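Long-range contact in uncharacterized protein (Bacillus thuringiensis serovar kurstaki, PDB 4XE8), which is a bacterial actin-like protein of the ParM family that binds ADP and probably forms nucleotide-dependent filaments that segregate plasmid DNA: residues L237-S242 with L262-Y267. The protein carries 2 engineered substitutions. Residues are numbered along the deposited sequence; the frame is centred on the assembly and turned at random.
With ADP (adenosine-5'-diphosphate), chain C.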
ATOM      1  N   LEU A 237      10.270  -0.620   0.097  1.00 18.54           N
ATOM      2  CA  LEU A 237      10.502   0.770  -0.285  1.00 19.45           C
ATOM      3  C   LEU A 237       9.179   1.492  -0.520  1.00 20.41           C
ATOM      4  O   LEU A 237       8.486   1.233  -1.505  1.00 23.36           O
ATOM      5  CB  LEU A 237      11.381   0.846  -1.536  1.00 17.55           C
ATOM      6  CG  LEU A 237      12.621  -0.053  -1.585  1.00 22.43           C
ATOM      7  CD1 LEU A 237      13.474   0.294  -2.796  1.00 22.98           C
ATOM      8  CD2 LEU A 237      13.439   0.049  -0.304  1.00 24.69           C
ATOM      9  N   GLY A 238       8.833   2.402   0.388  1.00 22.00           N
ATOM     10  CA  GLY A 238       7.536   3.056   0.358  1.00 29.33           C
ATOM     11  C   GLY A 238       7.551   4.526  -0.025  1.00 26.62           C
ATOM     12  O   GLY A 238       8.576   5.063  -0.447  1.00 25.94           O
ATOM     13  N   ALA A 239       6.402   5.176   0.136  1.00 25.90           N
ATOM     14  CA  ALA A 239       6.223   6.564  -0.277  1.00 25.69           C
ATOM     15  C   ALA A 239       6.923   7.544   0.659  1.00 26.63           C
ATOM     16  O   ALA A 239       7.657   8.425   0.211  1.00 26.26           O
ATOM     17  CB  ALA A 239       4.740   6.894  -0.366  1.00 24.80           C
ATOM     18  N   GLY A 240       6.688   7.395   1.958  1.00 28.40           N
ATOM     19  CA  GLY A 240       7.304   8.268   2.938  1.00 28.81           C
ATOM     20  C   GLY A 240       8.290   7.539   3.829  1.00 29.24           C
ATOM     21  O   GLY A 240       8.964   8.154   4.656  1.00 32.39           O
ATOM     22  N   THR A 241       8.374   6.222   3.663  1.00 24.60           N
ATOM     23  CA  THR A 241       9.229   5.395   4.508  1.00 28.20           C
ATOM     24  C   THR A 241       9.949   4.297   3.735  1.00 30.99           C
ATOM     25  O   THR A 241       9.638   4.023   2.575  1.00 31.85           O
ATOM     26  CB  THR A 241       8.424   4.718   5.640  1.00 24.01           C
ATOM     27  OG1 THR A 241       7.390   3.906   5.069  1.00 20.47           O
ATOM     28  CG2 THR A 241       7.803   5.751   6.575  1.00 21.45           C
ATOM     29  N   SER A 242      10.917   3.673   4.396  1.00 36.70           N
ATOM     30  CA  SER A 242      11.552   2.457   3.901  1.00 36.51           C
ATOM     31  C   SER A 242      11.724   1.475   5.055  1.00 36.96           C
ATOM     32  O   SER A 242      12.417   1.768   6.030  1.00 39.04           O
ATOM     33  CB  SER A 242      12.903   2.759   3.249  1.00 37.28           C
ATOM     34  OG  SER A 242      12.737   3.321   1.959  1.00 36.74           O
ATOM     35  N   LEU A 262      13.300   7.400   4.344  1.00 37.37           N
ATOM     36  CA  LEU A 262      13.757   7.386   2.959  1.00 33.62           C
ATOM     37  C   LEU A 262      12.653   6.868   2.040  1.00 30.49           C
ATOM     38  O   LEU A 262      12.602   5.681   1.715  1.00 29.79           O
ATOM     39  CB  LEU A 262      15.020   6.534   2.816  1.00 30.08           C
ATOM     40  CG  LEU A 262      15.667   6.479   1.428  1.00 29.35           C
ATOM     41  CD1 LEU A 262      16.011   7.876   0.940  1.00 31.49           C
ATOM     42  CD2 LEU A 262      16.904   5.593   1.444  1.00 24.14           C
ATOM     43  N   GLY A 263      11.762   7.765   1.635  1.00 23.43           N
ATOM     44  CA  GLY A 263      10.661   7.401   0.764  1.00 21.79           C
ATOM     45  C   GLY A 263      10.850   7.953  -0.633  1.00 25.18           C
ATOM     46  O   GLY A 263      11.912   8.481  -0.963  1.00 33.11           O
ATOM     47  N   THR A 264       9.816   7.832  -1.456  1.00 19.86           N
ATOM     48  CA  THR A 264       9.860   8.335  -2.822  1.00 21.50           C
ATOM     49  C   THR A 264       9.341   9.762  -2.906  1.00 23.79           C
ATOM     50  O   THR A 264       9.701  10.509  -3.816  1.00 28.24           O
ATOM     51  CB  THR A 264       9.026   7.458  -3.772  1.00 16.40           C
ATOM     52  OG1 THR A 264       7.673   7.411  -3.305  1.00 16.70           O
ATOM     53  CG2 THR A 264       9.582   6.048  -3.826  1.00 13.88           C
ATOM     54  N   ASN A 265       8.493  10.128  -1.948  1.00 20.90           N
ATOM     55  CA  ASN A 265       7.767  11.395  -1.986  1.00 25.54           C
ATOM     56  C   ASN A 265       8.664  12.619  -2.133  1.00 25.40           C
ATOM     57  O   ASN A 265       8.345  13.537  -2.888  1.00 25.88           O
ATOM     58  CB  ASN A 265       6.907  11.543  -0.731  1.00 24.49           C
ATOM     59  CG  ASN A 265       5.651  10.693  -0.783  1.00 27.30           C
ATOM     60  OD1 ASN A 265       5.291  10.159  -1.833  1.00 26.78           O
ATOM     61  ND2 ASN A 265       4.974  10.568   0.353  1.00 33.78           N
ATOM     62  N   LYS A 266       9.782  12.625  -1.416  1.00 24.05           N
ATOM     63  CA  LYS A 266      10.719  13.739  -1.482  1.00 30.85           C
ATOM     64  C   LYS A 266      11.325  13.871  -2.876  1.00 30.59           C
ATOM     65  O   LYS A 266      11.556  14.979  -3.364  1.00 27.81           O
ATOM     66  CB  LYS A 266      11.821  13.567  -0.439  1.00 38.64           C
ATOM     67  CG  LYS A 266      11.992  14.765   0.478  1.00 51.65           C
ATOM     68  CD  LYS A 266      12.543  14.349   1.832  1.00 58.39           C
ATOM     69  CE  LYS A 266      11.527  13.521   2.605  1.00 61.15           C
ATOM     70  NZ  LYS A 266      12.039  13.084   3.935  1.00 64.15           N
ATOM     71  N   TYR A 267      11.579  12.733  -3.515  1.00 24.59           N
ATOM     72  CA  TYR A 267      12.134  12.724  -4.862  1.00 21.38           C
ATOM     73  C   TYR A 267      11.062  13.100  -5.878  1.00 22.90           C
ATOM     74  O   TYR A 267      11.351  13.724  -6.896  1.00 26.03           O
ATOM     75  CB  TYR A 267      12.734  11.355  -5.188  1.00 21.62           C
ATOM     76  CG  TYR A 267      13.880  10.973  -4.280  1.00 26.41           C
ATOM     77  CD1 TYR A 267      13.647  10.377  -3.048  1.00 27.62           C
ATOM     78  CD2 TYR A 267      15.196  11.220  -4.649  1.00 30.75           C
ATOM     79  CE1 TYR A 267      14.692  10.033  -2.211  1.00 29.06           C
ATOM     80  CE2 TYR A 267      16.248  10.878  -3.820  1.00 30.35           C
ATOM     81  CZ  TYR A 267      15.990  10.286  -2.602  1.00 28.67           C
ATOM     82  OH  TYR A 267      17.035   9.944  -1.775  1.00 27.68           O
TER
HETATM   83  PB  ADP C 501       3.351   2.906   0.941  1.00 25.85           P
HETATM   84  O1B ADP C 501       1.934   3.423   0.916  1.00 30.23           O
HETATM   85  O2B ADP C 501       4.265   3.622   1.914  1.00 20.72           O
HETATM   86  O3B ADP C 501       3.473   1.402   0.996  1.00 12.40           O
HETATM   87  PA  ADP C 501       4.037   2.266  -1.732  1.00 18.90           P
HETATM   88  O1A ADP C 501       2.680   1.717  -2.102  1.00 19.63           O
HETATM   89  O2A ADP C 501       5.161   1.301  -1.431  1.00 21.54           O
HETATM   90  O3A ADP C 501       3.930   3.309  -0.506  1.00 26.88           O
HETATM   91  O5' ADP C 501       4.509   3.245  -2.920  1.00 25.77           O
HETATM   92  C5' ADP C 501       5.854   3.705  -3.003  1.00 26.28           C
HETATM   93  C4' ADP C 501       5.956   4.677  -4.170  1.00 24.55           C
HETATM   94  O4' ADP C 501       6.002   3.955  -5.403  1.00 24.41           O
HETATM   95  C3' ADP C 501       4.746   5.594  -4.238  1.00 23.22           C
HETATM   96  O3' ADP C 501       5.206   6.940  -4.374  1.00 19.45           O
HETATM   97  C2' ADP C 501       4.005   5.193  -5.498  1.00 24.12           C
HETATM   98  O2' ADP C 501       3.452   6.334  -6.157  1.00 26.75           O
HETATM   99  C1' ADP C 501       5.087   4.533  -6.334  1.00 20.92           C
HETATM  100  N9  ADP C 501       4.546   3.501  -7.251  1.00 20.86           N
HETATM  101  C8  ADP C 501       3.676   2.517  -6.952  1.00 19.46           C
HETATM  102  N7  ADP C 501       3.403   1.760  -8.050  1.00 18.57           N
HETATM  103  C5  ADP C 501       4.110   2.269  -9.078  1.00 21.51           C
HETATM  104  C6  ADP C 501       4.292   1.962 -10.515  1.00 21.30           C
HETATM  105  N6  ADP C 501       3.647   0.926 -11.105  1.00 23.81           N
HETATM  106  N1  ADP C 501       5.128   2.751 -11.225  1.00 23.06           N
HETATM  107  C2  ADP C 501       5.780   3.786 -10.666  1.00 19.59           C
HETATM  108  N3  ADP C 501       5.662   4.125  -9.372  1.00 16.44           N
HETATM  109  C4  ADP C 501       4.856   3.418  -8.545  1.00 23.35           C
HETATM  110  O   HOH W   1      11.222   4.357  -0.415  1.00 14.36           O
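Ala239 O takes the backbone N-H of Asn265 at 2.9 Å, a nearly straight bond (167°) lying in the carbonyl plane, and it joins the hairpin loop between strands 231-237 and 242-248 to the first turn of helix 265-279. The N-H of Thr264 is shared less well: it makes weak, bent bonds to Ala239 O (2.8 Å) and Gly238 O.

The tight part is where Gly263 lies against this loop. Gly263 CA sits 3.2 Å from Ala239 O in a CA-H...O contact and also approaches Gly238 O, with no side chain between the backbones. A water lies 2.7 Å from Gly238 O and 2.9 Å from Leu262 O and can donate to them, though not to every acceptor around it. Ser242 OG reaches the same Leu262 O, at a modelled separation too short to be trusted, and also bonds Gln351 of helix 337-362.

Toward Gly240 and Thr241, both partly exposed, the fit is looser, and the Thr241 side chain turns away. Asn265 is partly exposed too, but its amide lies close against the Ala239 peptide, CG 3.2 Å from Ala239 O; Ile20 touches both side chains.

The nucleotide lies along one border of the contact. Ala239 N points almost straight at ADP O2B (3.2 Å), with a weaker bond to O3A. Thr264 OG1, set between its backbone N and carbonyl carbon (chi1 58°), meets ribose O3' at 2.7 Å. Ala239 N thus contributes to phosphate binding, as in the actin fold's phosphate-binding hairpins; backbone bonds join this loop to the ribose-binding Thr264, so their positions are probably linked.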